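PDB 3QC2: glycosyl hydrolase from Bacteroides ovatus, which belongs to the glycosyl hydrolases and related phosphorylases of the beta-fructosidase clan, which share a beta-propeller fold. Local coordinates for residues N9-R21 / T300-E314. Residues are numbered along the deposited sequence; the frame is centred on the assembly and turned at random.
Sequences NKLPDWAFGGFER and TRLDEPFFRPMDSFE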
loop_
_atom_site.group_PDB
_atom_site.type_symbol
_atom_site.label_atom_id
_atom_site.label_comp_id
_atom_site.label_asym_id
_atom_site.label_seq_id
_atom_site.Cartn_x
_atom_site.Cartn_y
_atom_site.Cartn_z
ATOM N N ASN A 9 13.560 10.365 17.786
ATOM C CA ASN A 9 12.321 10.581 17.041
ATOM C C ASN A 9 11.117 10.120 17.874
ATOM O O ASN A 9 10.557 9.052 17.641
ATOM C CB ASN A 9 12.403 9.814 15.695
ATOM C CG ASN A 9 11.265 10.156 14.726
ATOM O OD1 ASN A 9 10.498 11.078 14.945
ATOM N ND2 ASN A 9 11.187 9.412 13.638
ATOM N N LYS A 10 10.739 10.941 18.855
ATOM C CA LYS A 10 9.622 10.623 19.762
ATOM C C LYS A 10 8.309 10.638 19.034
ATOM O O LYS A 10 8.031 11.555 18.267
ATOM C CB LYS A 10 9.558 11.625 20.943
ATOM C CG LYS A 10 10.740 11.556 21.902
ATOM C CD LYS A 10 10.543 12.490 23.119
ATOM N N LEU A 11 7.501 9.619 19.274
ATOM C CA LEU A 11 6.195 9.517 18.664
ATOM C C LEU A 11 5.122 9.952 19.649
ATOM O O LEU A 11 5.245 9.709 20.852
ATOM C CB LEU A 11 5.904 8.072 18.239
ATOM C CG LEU A 11 6.736 7.460 17.112
ATOM C CD1 LEU A 11 6.422 5.976 16.984
ATOM C CD2 LEU A 11 6.493 8.175 15.795
ATOM N N PRO A 12 4.058 10.602 19.143
ATOM C CA PRO A 12 2.946 10.943 20.015
ATOM C C PRO A 12 2.205 9.642 20.416
ATOM O O PRO A 12 2.324 8.617 19.704
ATOM C CB PRO A 12 2.074 11.838 19.141
ATOM C CG PRO A 12 2.378 11.434 17.761
ATOM C CD PRO A 12 3.814 11.021 17.749
ATOM N N ASP A 13 1.445 9.688 21.521
ATOM C CA ASP A 13 0.756 8.479 22.051
ATOM C C ASP A 13 -0.320 7.852 21.138
ATOM O O ASP A 13 -0.771 6.741 21.405
ATOM C CB ASP A 13 0.178 8.740 23.467
ATOM C CG ASP A 13 -0.933 9.811 23.483
ATOM O OD1 ASP A 13 -1.368 10.273 22.390
ATOM O OD2 ASP A 13 -1.368 10.194 24.602
ATOM N N TRP A 14 -0.720 8.551 20.076
ATOM C CA TRP A 14 -1.734 8.003 19.124
ATOM C C TRP A 14 -1.124 7.194 17.958
ATOM O O TRP A 14 -1.799 6.377 17.346
ATOM C CB TRP A 14 -2.620 9.128 18.565
ATOM C CG TRP A 14 -1.861 10.216 17.853
ATOM C CD1 TRP A 14 -1.475 11.426 18.373
ATOM C CD2 TRP A 14 -1.403 10.199 16.498
ATOM N NE1 TRP A 14 -0.802 12.158 17.418
ATOM C CE2 TRP A 14 -0.745 11.426 16.261
ATOM C CE3 TRP A 14 -1.490 9.273 15.460
ATOM C CZ2 TRP A 14 -0.179 11.739 15.032
ATOM C CZ3 TRP A 14 -0.923 9.583 14.248
ATOM C CH2 TRP A 14 -0.274 10.805 14.041
ATOM N N ALA A 15 0.152 7.434 17.664
ATOM C CA ALA A 15 0.831 6.785 16.530
ATOM C C ALA A 15 1.308 5.354 16.822
ATOM O O ALA A 15 1.526 4.989 17.958
ATOM C CB ALA A 15 2.026 7.653 16.074
ATOM N N PHE A 16 1.448 4.564 15.753
ATOM C CA PHE A 16 1.981 3.203 15.830
ATOM C C PHE A 16 3.490 3.298 15.714
ATOM O O PHE A 16 4.003 4.080 14.896
ATOM C CB PHE A 16 1.467 2.333 14.661
ATOM C CG PHE A 16 0.002 1.978 14.749
ATOM C CD1 PHE A 16 -0.977 2.904 14.404
ATOM C CD2 PHE A 16 -0.397 0.707 15.151
ATOM C CE1 PHE A 16 -2.333 2.574 14.478
ATOM C CE2 PHE A 16 -1.749 0.372 15.221
ATOM C CZ PHE A 16 -2.715 1.306 14.884
ATOM N N GLY A 17 4.206 2.514 16.505
ATOM C CA GLY A 17 5.664 2.493 16.427
ATOM C C GLY A 17 6.363 2.416 17.768
ATOM O O GLY A 17 5.750 2.634 18.802
ATOM N N GLY A 18 7.665 2.133 17.758
ATOM C CA GLY A 18 8.443 1.925 16.522
ATOM C C GLY A 18 8.352 0.517 15.937
ATOM O O GLY A 18 8.057 -0.439 16.641
ATOM N N PHE A 19 8.605 0.426 14.627
ATOM C CA PHE A 19 8.620 -0.835 13.900
ATOM C C PHE A 19 10.071 -1.247 13.758
ATOM O O PHE A 19 10.834 -0.638 13.011
ATOM C CB PHE A 19 7.973 -0.674 12.538
ATOM C CG PHE A 19 6.492 -0.437 12.599
ATOM C CD1 PHE A 19 5.989 0.809 12.914
ATOM C CD2 PHE A 19 5.602 -1.463 12.334
ATOM C CE1 PHE A 19 4.611 1.032 12.964
ATOM C CE2 PHE A 19 4.232 -1.247 12.380
ATOM C CZ PHE A 19 3.741 0.005 12.696
ATOM N N GLU A 20 10.451 -2.282 14.485
ATOM C CA GLU A 20 11.816 -2.733 14.496
ATOM C C GLU A 20 12.038 -3.856 13.482
ATOM O O GLU A 20 11.265 -4.797 13.408
ATOM C CB GLU A 20 12.189 -3.186 15.917
ATOM C CG GLU A 20 13.661 -3.465 16.105
ATOM C CD GLU A 20 14.041 -3.712 17.573
ATOM O OE1 GLU A 20 13.129 -4.046 18.401
ATOM O OE2 GLU A 20 15.260 -3.577 17.893
ATOM N N ARG A 21 13.105 -3.727 12.703
ATOM C CA ARG A 21 13.472 -4.711 11.695
ATOM C C ARG A 21 14.164 -5.903 12.402
ATOM O O ARG A 21 15.211 -5.724 13.010
ATOM C CB ARG A 21 14.431 -4.084 10.664
ATOM C CG ARG A 21 13.877 -2.828 9.952
ATOM C CD ARG A 21 14.968 -2.104 9.222
ATOM N NE ARG A 21 14.512 -0.852 8.583
ATOM C CZ ARG A 21 14.366 0.324 9.213
ATOM N NH1 ARG A 21 14.604 0.434 10.521
ATOM N NH2 ARG A 21 13.960 1.395 8.533
ATOM N N THR A 300 -4.006 15.880 12.772
ATOM C CA THR A 300 -2.570 16.156 12.725
ATOM C C THR A 300 -1.825 15.090 11.971
ATOM O O THR A 300 -2.403 14.080 11.584
ATOM C CB THR A 300 -1.987 16.221 14.160
ATOM O OG1 THR A 300 -0.587 16.557 14.121
ATOM C CG2 THR A 300 -2.198 14.852 14.896
ATOM N N ARG A 301 -0.539 15.341 11.725
ATOM C CA ARG A 301 0.363 14.348 11.124
ATOM C C ARG A 301 1.730 14.480 11.774
ATOM O O ARG A 301 2.020 15.494 12.420
ATOM C CB ARG A 301 0.479 14.489 9.600
ATOM C CG ARG A 301 0.893 15.870 9.106
ATOM C CD ARG A 301 1.094 15.882 7.590
ATOM N NE ARG A 301 0.714 17.171 7.015
ATOM C CZ ARG A 301 0.737 17.469 5.713
ATOM N NH1 ARG A 301 1.180 16.595 4.819
ATOM N NH2 ARG A 301 0.332 18.656 5.311
ATOM N N LEU A 302 2.561 13.448 11.613
ATOM C CA LEU A 302 3.890 13.451 12.165
ATOM C C LEU A 302 4.741 14.419 11.352
ATOM O O LEU A 302 4.656 14.444 10.128
ATOM C CB LEU A 302 4.510 12.052 12.120
ATOM C CG LEU A 302 3.783 10.931 12.860
ATOM C CD1 LEU A 302 4.491 9.624 12.635
ATOM C CD2 LEU A 302 3.662 11.226 14.371
ATOM N N ASP A 303 5.527 15.227 12.039
ATOM C CA ASP A 303 6.422 16.186 11.392
ATOM C C ASP A 303 7.694 15.523 10.854
ATOM O O ASP A 303 8.364 16.078 10.013
ATOM C CB ASP A 303 6.784 17.316 12.374
ATOM C CG ASP A 303 5.586 18.205 12.712
ATOM O OD1 ASP A 303 4.586 18.239 11.911
ATOM O OD2 ASP A 303 5.631 18.869 13.765
ATOM N N GLU A 304 8.006 14.335 11.364
ATOM C CA GLU A 304 9.178 13.564 10.949
ATOM C C GLU A 304 8.694 12.166 10.570
ATOM O O GLU A 304 7.784 11.661 11.182
ATOM C CB GLU A 304 10.165 13.446 12.115
ATOM C CG GLU A 304 10.615 14.772 12.704
ATOM C CD GLU A 304 11.501 15.575 11.759
ATOM O OE1 GLU A 304 11.954 15.020 10.736
ATOM O OE2 GLU A 304 11.754 16.761 12.046
ATOM N N PRO A 305 9.312 11.544 9.562
ATOM C CA PRO A 305 8.885 10.203 9.219
ATOM C C PRO A 305 9.235 9.224 10.364
ATOM O O PRO A 305 10.265 9.387 11.022
ATOM C CB PRO A 305 9.683 9.899 7.956
ATOM C CG PRO A 305 10.903 10.699 8.096
ATOM C CD PRO A 305 10.493 11.957 8.794
ATOM N N PHE A 306 8.359 8.253 10.615
ATOM C CA PHE A 306 8.569 7.264 11.708
ATOM C C PHE A 306 9.367 6.078 11.234
ATOM O O PHE A 306 9.894 5.333 12.040
ATOM C CB PHE A 306 7.229 6.773 12.273
ATOM C CG PHE A 306 6.500 5.810 11.373
ATOM C CD1 PHE A 306 5.613 6.276 10.383
ATOM C CD2 PHE A 306 6.677 4.429 11.518
ATOM C CE1 PHE A 306 4.925 5.377 9.545
ATOM C CE2 PHE A 306 6.001 3.532 10.689
ATOM C CZ PHE A 306 5.117 4.012 9.692
ATOM N N PHE A 307 9.429 5.896 9.908
ATOM C CA PHE A 307 10.149 4.788 9.290
ATOM C C PHE A 307 10.758 5.283 7.981
ATOM O O PHE A 307 10.063 5.858 7.152
ATOM C CB PHE A 307 9.178 3.627 9.032
ATOM C CG PHE A 307 9.848 2.329 8.698
ATOM C CD1 PHE A 307 10.335 1.504 9.714
ATOM C CD2 PHE A 307 9.967 1.905 7.383
ATOM C CE1 PHE A 307 10.957 0.270 9.419
ATOM C CE2 PHE A 307 10.587 0.673 7.081
ATOM C CZ PHE A 307 11.079 -0.142 8.129
ATOM N N ARG A 308 12.064 5.067 7.810
ATOM C CA ARG A 308 12.786 5.510 6.597
ATOM C C ARG A 308 13.910 4.530 6.262
ATOM O O ARG A 308 14.204 3.635 7.060
ATOM C CB ARG A 308 13.347 6.914 6.806
ATOM C CG ARG A 308 14.402 7.030 7.900
ATOM C CD ARG A 308 14.787 8.475 8.099
ATOM N NE ARG A 308 15.809 8.652 9.121
ATOM C CZ ARG A 308 17.128 8.579 8.908
ATOM N NH1 ARG A 308 17.628 8.305 7.687
ATOM N NH2 ARG A 308 17.964 8.764 9.925
ATOM N N PRO A 309 14.539 4.684 5.067
ATOM C CA PRO A 309 15.644 3.789 4.701
ATOM C C PRO A 309 16.794 3.874 5.674
ATOM O O PRO A 309 17.324 4.958 5.905
ATOM C CB PRO A 309 16.064 4.299 3.316
ATOM C CG PRO A 309 14.842 4.894 2.763
ATOM C CD PRO A 309 14.119 5.512 3.926
HETATM N N MSE A 310 17.164 2.731 6.257
HETATM C CA MSE A 310 18.277 2.655 7.233
HETATM C C MSE A 310 19.307 1.594 6.876
HETATM O O MSE A 310 20.496 1.807 7.048
HETATM C CB MSE A 310 17.736 2.330 8.629
HETATM C CG MSE A 310 16.804 3.375 9.231
HETATM SE SE MSE A 310 17.670 5.055 9.611
HETATM C CE MSE A 310 19.082 4.406 10.820
ATOM N N ASP A 311 18.838 0.440 6.404
ATOM C CA ASP A 311 19.710 -0.680 6.089
ATOM C C ASP A 311 19.984 -0.812 4.594
ATOM O O ASP A 311 19.260 -0.252 3.756
ATOM C CB ASP A 311 19.104 -1.969 6.649
ATOM C CG ASP A 311 18.977 -1.944 8.197
ATOM O OD1 ASP A 311 19.564 -1.029 8.844
ATOM O OD2 ASP A 311 18.298 -2.845 8.758
ATOM N N SER A 312 21.041 -1.569 4.270
ATOM C CA SER A 312 21.481 -1.745 2.885
ATOM C C SER A 312 20.447 -2.420 1.992
ATOM O O SER A 312 20.366 -2.093 0.810
ATOM C CB SER A 312 22.823 -2.509 2.830
ATOM O OG SER A 312 22.739 -3.772 3.482
ATOM N N PHE A 313 19.640 -3.345 2.547
ATOM C CA PHE A 313 18.601 -4.041 1.729
ATOM C C PHE A 313 17.510 -3.080 1.248
ATOM O O PHE A 313 16.803 -3.380 0.289
ATOM C CB PHE A 313 17.971 -5.251 2.471
ATOM C CG PHE A 313 17.062 -4.876 3.617
ATOM C CD1 PHE A 313 15.705 -4.636 3.403
ATOM C CD2 PHE A 313 17.557 -4.779 4.910
ATOM C CE1 PHE A 313 14.857 -4.287 4.477
ATOM C CE2 PHE A 313 16.715 -4.431 5.989
ATOM C CZ PHE A 313 15.373 -4.186 5.769
ATOM N N GLU A 314 17.380 -1.931 1.932
ATOM C CA GLU A 314 16.433 -0.869 1.554
ATOM C C GLU A 314 17.110 0.113 0.588
ATOM O O GLU A 314 16.531 1.144 0.239
ATOM C CB GLU A 314 15.947 -0.131 2.806
ATOM C CG GLU A 314 15.249 -1.037 3.804
ATOM C CD GLU A 314 15.095 -0.432 5.186
ATOM O OE1 GLU A 314 15.935 0.387 5.596
ATOM O OE2 GLU A 314 14.146 -0.815 5.884
HETATM O O HOH W 1 8.055 10.598 13.560
HETATM O O HOH W 2 9.488 2.881 13.384
#
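Leu302 packs against Leu11, Pro12, Trp14 and Ala15. Its CD2 presses against Pro12 CD at 3.4 Å, tighter than usual for two carbons. The same methyl meets the indole of Trp14 near CZ2, and Thr300 CG2 touches that ring beside it. Pro12 CG lies over one face of the indole, as the chain folds back in a type I turn from Pro12 to Ala15. Leu11 CD2 bridges Leu302 CD1 and Phe306 CB. Further along, Phe19 CD1 packs 3.5 Å from Phe306 CE2, with the ring planes at 50°.

Arg21 extends from CG to NE and lays its guanidinium almost flat on Phe307, the planes 16° apart. Phe307 CE1 sits over the guanidinium centre. Selenomethionine Met310 covers the opposite face through CB. In the guanidinium plane, NE makes a nearly straight 2.7 Å salt bridge to the syn side of Glu314 OE2. Glu314 OE1 in turn accepts from the backbone N atoms of Met310 and Asp311, which helps fix the carboxylate. Asp361 and Tyr340 bind Arg21 NH2 and Glu314 OE2, respectively.

Between the two clusters, Asn9 ND2 donates to Pro305 O at 2.8 Å and also bonds Asp361 O. A water links Asn9 OD1 to Glu304 O. A second water joins Phe19 N to Phe306 O.

The contact is structural packing of the N-terminal loop on the segment leaving strand 298-301. Phe306 also rests on strands 283-290 and 324-332, while Phe19 and Phe313 touch strand 335-342.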